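Local coordinates for protein geranylgeranyl pyrophosphate synthase (Corynebacterium glutamicum, PDB 3LK5) that probably joins an allylic diphosphate to isopentenyl diphosphate in isoprenoid biosynthesis, as a magnesium-dependent prenyltransferase of the FPP/GGPP synthase family, at residues 242-256 / 358-370. Sequence-based numbering, arbitrary orientation. Where two conformers were deposited one is given.
Sequences LLHYGHDIGIAFQLR and RAQLRALAIRSTE
Ile249 and Ala252 meet Ala365 and Thr369 where helices 242-256 and 358-369 pack most tightly, running roughly parallel at 27°. The backbones come closest where Phe253 CA and Thr369 CA lie 4.8 Å apart, and the methyl CG2 of Thr369 sits 3.6 Å from Ala252 CB while also touching Ile249 CG2. Ile249 turns CG2 anti to its backbone N, which lays that methyl on Ala365 CB, 3.8 Å away, and its CG1 lies over the centre of one face of the Tyr245 ring. With that isoleucine over one face, Tyr245 reaches the other helix with CG anti to the backbone N (chi1 167°) and donates from OH to Leu361 O at 2.7 Å. This carbonyl already accepts the helical bond from Ala365 N, and the two donors approach from opposite faces of its plane; Tyr69 shares a hydrogen bond with the same phenol. In the all-helical fold of trans-prenyltransferases, the pairing docks the C-terminal helix onto helix 236-263, whose other neighbours include helices 205-231 and 329-347. The looser side is formed by the partly exposed Phe253, Ser368 and Arg256, where contact is mostly with backbone carbonyl oxygens. The Phe253 ring presents its edge to Ser368 O, CD1 lying 3.4 Å from that oxygen. Arg256 grips Thr369 O side-on, from NE at 2.9 Å (161° at the hydrogen) and from NH2 at 3.2 Å, while NH1 forms a salt bridge with Glu334. Beyond lies exposed, poorly ordered Glu370, whose carboxylate at most adds a weak electrostatic attraction to Arg256, since no N-H of the guanidinium points at it.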
loop_
_atom_site.group_PDB
_atom_site.type_symbol
_atom_site.label_atom_id
_atom_site.label_comp_id
_atom_site.label_asym_id
_atom_site.label_seq_id
_atom_site.Cartn_x
_atom_site.Cartn_y
_atom_site.Cartn_z
ATOM N N LEU A 242 -21.624 18.606 -1.051
ATOM C CA LEU A 242 -20.717 17.893 -1.954
ATOM C C LEU A 242 -20.695 16.375 -1.732
ATOM O O LEU A 242 -20.648 15.564 -2.697
ATOM C CB LEU A 242 -19.292 18.464 -1.798
ATOM C CG LEU A 242 -19.159 19.946 -2.168
ATOM C CD1 LEU A 242 -17.673 20.401 -1.961
ATOM C CD2 LEU A 242 -19.640 20.242 -3.599
ATOM N N LEU A 243 -20.724 15.974 -0.461
ATOM C CA LEU A 243 -20.706 14.559 -0.119
ATOM C C LEU A 243 -21.997 13.878 -0.571
ATOM O O LEU A 243 -21.945 12.733 -1.016
ATOM C CB LEU A 243 -20.483 14.323 1.398
ATOM C CG LEU A 243 -19.029 14.450 1.893
ATOM C CD1 LEU A 243 -19.005 14.474 3.469
ATOM C CD2 LEU A 243 -18.139 13.329 1.336
ATOM N N HIS A 244 -23.121 14.579 -0.468
ATOM C CA HIS A 244 -24.402 14.019 -0.957
ATOM C C HIS A 244 -24.396 13.902 -2.469
ATOM O O HIS A 244 -24.789 12.884 -3.026
ATOM C CB HIS A 244 -25.576 14.889 -0.524
ATOM C CG HIS A 244 -26.030 14.663 0.880
ATOM N ND1 HIS A 244 -26.606 13.479 1.291
ATOM C CD2 HIS A 244 -26.099 15.503 1.944
ATOM C CE1 HIS A 244 -26.962 13.581 2.564
ATOM N NE2 HIS A 244 -26.676 14.802 2.984
ATOM N N TYR A 245 -23.964 14.964 -3.143
ATOM C CA TYR A 245 -23.734 14.879 -4.584
ATOM C C TYR A 245 -22.843 13.702 -4.949
ATOM O O TYR A 245 -23.165 12.902 -5.849
ATOM C CB TYR A 245 -23.135 16.204 -5.097
ATOM C CG TYR A 245 -22.550 16.185 -6.503
ATOM C CD1 TYR A 245 -23.280 16.695 -7.606
ATOM C CD2 TYR A 245 -21.244 15.671 -6.729
ATOM C CE1 TYR A 245 -22.695 16.717 -8.895
ATOM C CE2 TYR A 245 -20.670 15.651 -7.984
ATOM C CZ TYR A 245 -21.388 16.186 -9.069
ATOM O OH TYR A 245 -20.758 16.163 -10.292
ATOM N N GLY A 246 -21.731 13.550 -4.251
ATOM C CA GLY A 246 -20.781 12.498 -4.612
ATOM C C GLY A 246 -21.393 11.115 -4.386
ATOM O O GLY A 246 -21.090 10.167 -5.126
ATOM N N HIS A 247 -22.181 10.977 -3.324
ATOM C CA HIS A 247 -22.799 9.680 -3.008
ATOM C C HIS A 247 -23.759 9.283 -4.162
ATOM O O HIS A 247 -23.626 8.186 -4.738
ATOM C CB HIS A 247 -23.573 9.756 -1.681
ATOM C CG HIS A 247 -24.489 8.592 -1.422
ATOM N ND1 HIS A 247 -25.793 8.537 -1.886
ATOM C CD2 HIS A 247 -24.305 7.463 -0.690
ATOM C CE1 HIS A 247 -26.357 7.406 -1.486
ATOM N NE2 HIS A 247 -25.478 6.737 -0.758
ATOM N N ASP A 248 -24.655 10.202 -4.511
ATOM C CA ASP A 248 -25.668 9.946 -5.566
ATOM C C ASP A 248 -25.065 9.796 -6.962
ATOM O O ASP A 248 -25.313 8.810 -7.654
ATOM C CB ASP A 248 -26.721 11.037 -5.574
ATOM C CG ASP A 248 -27.590 11.024 -4.339
ATOM O OD1 ASP A 248 -27.464 10.119 -3.480
ATOM O OD2 ASP A 248 -28.412 11.932 -4.218
ATOM N N ILE A 249 -24.238 10.758 -7.368
ATOM C CA ILE A 249 -23.601 10.668 -8.667
ATOM C C ILE A 249 -22.607 9.481 -8.741
ATOM O O ILE A 249 -22.481 8.838 -9.783
ATOM C CB ILE A 249 -22.932 12.041 -9.067
ATOM C CG1 ILE A 249 -23.964 13.196 -9.002
ATOM C CG2 ILE A 249 -22.267 11.933 -10.474
ATOM C CD1 ILE A 249 -25.356 12.894 -9.784
ATOM N N GLY A 250 -21.894 9.195 -7.647
ATOM C CA GLY A 250 -20.926 8.085 -7.672
ATOM C C GLY A 250 -21.601 6.730 -7.871
ATOM O O GLY A 250 -21.072 5.853 -8.605
ATOM N N ILE A 251 -22.737 6.532 -7.187
ATOM C CA ILE A 251 -23.493 5.275 -7.378
ATOM C C ILE A 251 -24.007 5.226 -8.836
ATOM O O ILE A 251 -23.843 4.209 -9.516
ATOM C CB ILE A 251 -24.654 5.103 -6.352
ATOM C CG1 ILE A 251 -24.075 4.858 -4.932
ATOM C CG2 ILE A 251 -25.607 3.913 -6.755
ATOM C CD1 ILE A 251 -25.087 5.126 -3.847
ATOM N N ALA A 252 -24.600 6.319 -9.313
ATOM C CA ALA A 252 -25.106 6.353 -10.698
ATOM C C ALA A 252 -24.001 6.064 -11.704
ATOM O O ALA A 252 -24.215 5.380 -12.713
ATOM C CB ALA A 252 -25.781 7.709 -10.988
ATOM N N PHE A 253 -22.796 6.613 -11.452
ATOM C CA PHE A 253 -21.669 6.365 -12.330
ATOM C C PHE A 253 -21.335 4.869 -12.398
ATOM O O PHE A 253 -21.105 4.347 -13.493
ATOM C CB PHE A 253 -20.451 7.186 -11.826
ATOM C CG PHE A 253 -19.142 6.797 -12.434
ATOM C CD1 PHE A 253 -18.778 7.267 -13.700
ATOM C CD2 PHE A 253 -18.244 5.982 -11.727
ATOM C CE1 PHE A 253 -17.525 6.939 -14.269
ATOM C CE2 PHE A 253 -16.985 5.627 -12.291
ATOM C CZ PHE A 253 -16.641 6.112 -13.570
ATOM N N GLN A 254 -21.297 4.175 -11.258
ATOM C CA GLN A 254 -20.989 2.739 -11.292
ATOM C C GLN A 254 -22.095 1.977 -12.035
ATOM O O GLN A 254 -21.816 1.050 -12.796
ATOM C CB GLN A 254 -20.892 2.137 -9.899
ATOM C CG GLN A 254 -20.407 0.661 -9.981
ATOM C CD GLN A 254 -19.099 0.558 -10.698
ATOM O OE1 GLN A 254 -18.164 1.269 -10.353
ATOM N NE2 GLN A 254 -19.015 -0.293 -11.720
ATOM N N LEU A 255 -23.333 2.365 -11.763
ATOM C CA LEU A 255 -24.479 1.710 -12.503
ATOM C C LEU A 255 -24.358 1.889 -14.008
ATOM O O LEU A 255 -24.578 0.935 -14.765
ATOM C CB LEU A 255 -25.818 2.212 -12.014
ATOM C CG LEU A 255 -26.175 1.916 -10.537
ATOM C CD1 LEU A 255 -27.514 2.604 -10.228
ATOM C CD2 LEU A 255 -26.252 0.401 -10.252
ATOM N N ARG A 256 -23.994 3.098 -14.444
ATOM C CA ARG A 256 -23.763 3.343 -15.883
ATOM C C ARG A 256 -22.624 2.465 -16.390
ATOM O O ARG A 256 -22.701 1.899 -17.496
ATOM C CB ARG A 256 -23.442 4.829 -16.174
ATOM C CG ARG A 256 -23.091 5.131 -17.662
ATOM C CD ARG A 256 -24.233 4.677 -18.648
ATOM N NE ARG A 256 -25.434 5.466 -18.390
ATOM C CZ ARG A 256 -26.689 5.100 -18.676
ATOM N NH1 ARG A 256 -26.940 3.917 -19.237
ATOM N NH2 ARG A 256 -27.688 5.933 -18.374
ATOM N N ARG A 358 -20.476 25.268 -10.160
ATOM C CA ARG A 358 -21.731 24.525 -10.167
ATOM C C ARG A 358 -22.013 23.956 -11.551
ATOM O O ARG A 358 -22.384 22.781 -11.691
ATOM C CB ARG A 358 -22.903 25.409 -9.708
ATOM C CG ARG A 358 -24.229 24.666 -9.691
ATOM C CD ARG A 358 -25.374 25.526 -9.173
ATOM N NE ARG A 358 -25.392 25.626 -7.711
ATOM C CZ ARG A 358 -25.188 26.773 -7.061
ATOM N NH1 ARG A 358 -24.938 27.874 -7.765
ATOM N NH2 ARG A 358 -25.223 26.834 -5.730
ATOM N N ALA A 359 -21.864 24.815 -12.565
ATOM C CA ALA A 359 -22.094 24.445 -13.953
ATOM C C ALA A 359 -21.247 23.261 -14.350
ATOM O O ALA A 359 -21.704 22.306 -14.989
ATOM C CB ALA A 359 -21.817 25.663 -14.899
ATOM N N GLN A 360 -19.986 23.318 -13.986
ATOM C CA GLN A 360 -19.105 22.222 -14.322
ATOM C C GLN A 360 -19.367 20.950 -13.494
ATOM O O GLN A 360 -19.193 19.837 -14.006
ATOM C CB GLN A 360 -17.648 22.674 -14.206
ATOM C CG GLN A 360 -17.237 23.722 -15.250
ATOM C CD GLN A 360 -17.792 23.432 -16.648
ATOM O OE1 GLN A 360 -17.481 22.403 -17.262
ATOM N NE2 GLN A 360 -18.634 24.329 -17.144
ATOM N N LEU A 361 -19.758 21.093 -12.226
ATOM C CA LEU A 361 -20.164 19.886 -11.447
ATOM C C LEU A 361 -21.416 19.235 -12.059
ATOM O O LEU A 361 -21.531 18.027 -12.136
ATOM C CB LEU A 361 -20.413 20.219 -9.957
ATOM C CG LEU A 361 -19.071 20.430 -9.217
ATOM C CD1 LEU A 361 -19.299 21.119 -7.903
ATOM C CD2 LEU A 361 -18.317 19.063 -8.984
ATOM N N ARG A 362 -22.333 20.048 -12.551
ATOM C CA ARG A 362 -23.503 19.485 -13.262
ATOM C C ARG A 362 -23.085 18.754 -14.526
ATOM O O ARG A 362 -23.521 17.626 -14.785
ATOM C CB ARG A 362 -24.525 20.588 -13.589
ATOM C CG ARG A 362 -25.159 21.226 -12.344
ATOM C CD ARG A 362 -26.163 22.352 -12.738
ATOM N NE ARG A 362 -27.173 21.836 -13.679
ATOM C CZ ARG A 362 -28.307 21.231 -13.311
ATOM N NH1 ARG A 362 -28.601 21.080 -12.018
ATOM N NH2 ARG A 362 -29.156 20.783 -14.239
ATOM N N ALA A 363 -22.236 19.398 -15.319
ATOM C CA ALA A 363 -21.744 18.787 -16.554
ATOM C C ALA A 363 -20.967 17.497 -16.311
ATOM O O ALA A 363 -21.133 16.516 -17.059
ATOM C CB ALA A 363 -20.887 19.795 -17.360
ATOM N N LEU A 364 -20.115 17.491 -15.280
ATOM C CA LEU A 364 -19.368 16.284 -14.938
ATOM C C LEU A 364 -20.272 15.119 -14.566
ATOM O O LEU A 364 -20.008 13.977 -14.942
ATOM C CB LEU A 364 -18.415 16.537 -13.776
ATOM C CG LEU A 364 -16.948 16.772 -14.048
ATOM C CD1 LEU A 364 -16.293 16.981 -12.705
ATOM C CD2 LEU A 364 -16.308 15.571 -14.759
ATOM N N ALA A 365 -21.338 15.423 -13.840
ATOM C CA ALA A 365 -22.296 14.415 -13.408
ATOM C C ALA A 365 -23.010 13.842 -14.624
ATOM O O ALA A 365 -23.158 12.627 -14.753
ATOM C CB ALA A 365 -23.345 15.050 -12.422
ATOM N N ILE A 366 -23.436 14.729 -15.513
ATOM C CA ILE A 366 -24.165 14.309 -16.705
ATOM C C ILE A 366 -23.301 13.461 -17.640
ATOM O O ILE A 366 -23.750 12.410 -18.097
ATOM C CB ILE A 366 -24.873 15.526 -17.364
ATOM C CG1 ILE A 366 -25.997 16.002 -16.418
ATOM C CG2 ILE A 366 -25.389 15.162 -18.749
ATOM C CD1 ILE A 366 -26.420 17.492 -16.575
ATOM N N ARG A 367 -22.054 13.882 -17.873
ATOM C CA ARG A 367 -21.097 13.028 -18.586
ATOM C C ARG A 367 -20.915 11.664 -17.885
ATOM O O ARG A 367 -20.937 10.640 -18.564
ATOM C CB ARG A 367 -19.729 13.719 -18.781
ATOM C CG ARG A 367 -19.783 15.058 -19.519
ATOM C CD ARG A 367 -18.512 15.321 -20.346
ATOM N NE ARG A 367 -18.188 16.742 -20.458
ATOM C CZ ARG A 367 -18.994 17.670 -20.963
ATOM N NH1 ARG A 367 -20.202 17.348 -21.400
ATOM N NH2 ARG A 367 -18.591 18.932 -21.015
ATOM N N SER A 368 -20.737 11.653 -16.554
ATOM C CA SER A 368 -20.477 10.418 -15.789
ATOM C C SER A 368 -21.618 9.371 -15.827
ATOM O O SER A 368 -21.369 8.151 -15.791
ATOM C CB SER A 368 -20.197 10.740 -14.319
ATOM O OG SER A 368 -19.018 11.513 -14.153
ATOM N N THR A 369 -22.853 9.854 -15.867
ATOM C CA THR A 369 -24.014 9.002 -15.630
ATOM C C THR A 369 -24.926 8.920 -16.853
ATOM O O THR A 369 -25.669 7.955 -16.993
ATOM C CB THR A 369 -24.852 9.530 -14.433
ATOM O OG1 THR A 369 -25.532 10.722 -14.833
ATOM C CG2 THR A 369 -23.970 9.859 -13.242
ATOM N N GLU A 370 -24.849 9.946 -17.716
ATOM C CA GLU A 370 -25.838 10.253 -18.790
ATOM C C GLU A 370 -27.295 9.948 -18.460
ATOM O O GLU A 370 -27.899 10.603 -17.604
ATOM C CB GLU A 370 -25.430 9.620 -20.119
ATOM C CG GLU A 370 -24.402 10.441 -20.868
ATOM C CD GLU A 370 -23.175 9.627 -21.227
ATOM O OE1 GLU A 370 -23.026 8.496 -20.677
ATOM O OE2 GLU A 370 -22.360 10.129 -22.047
#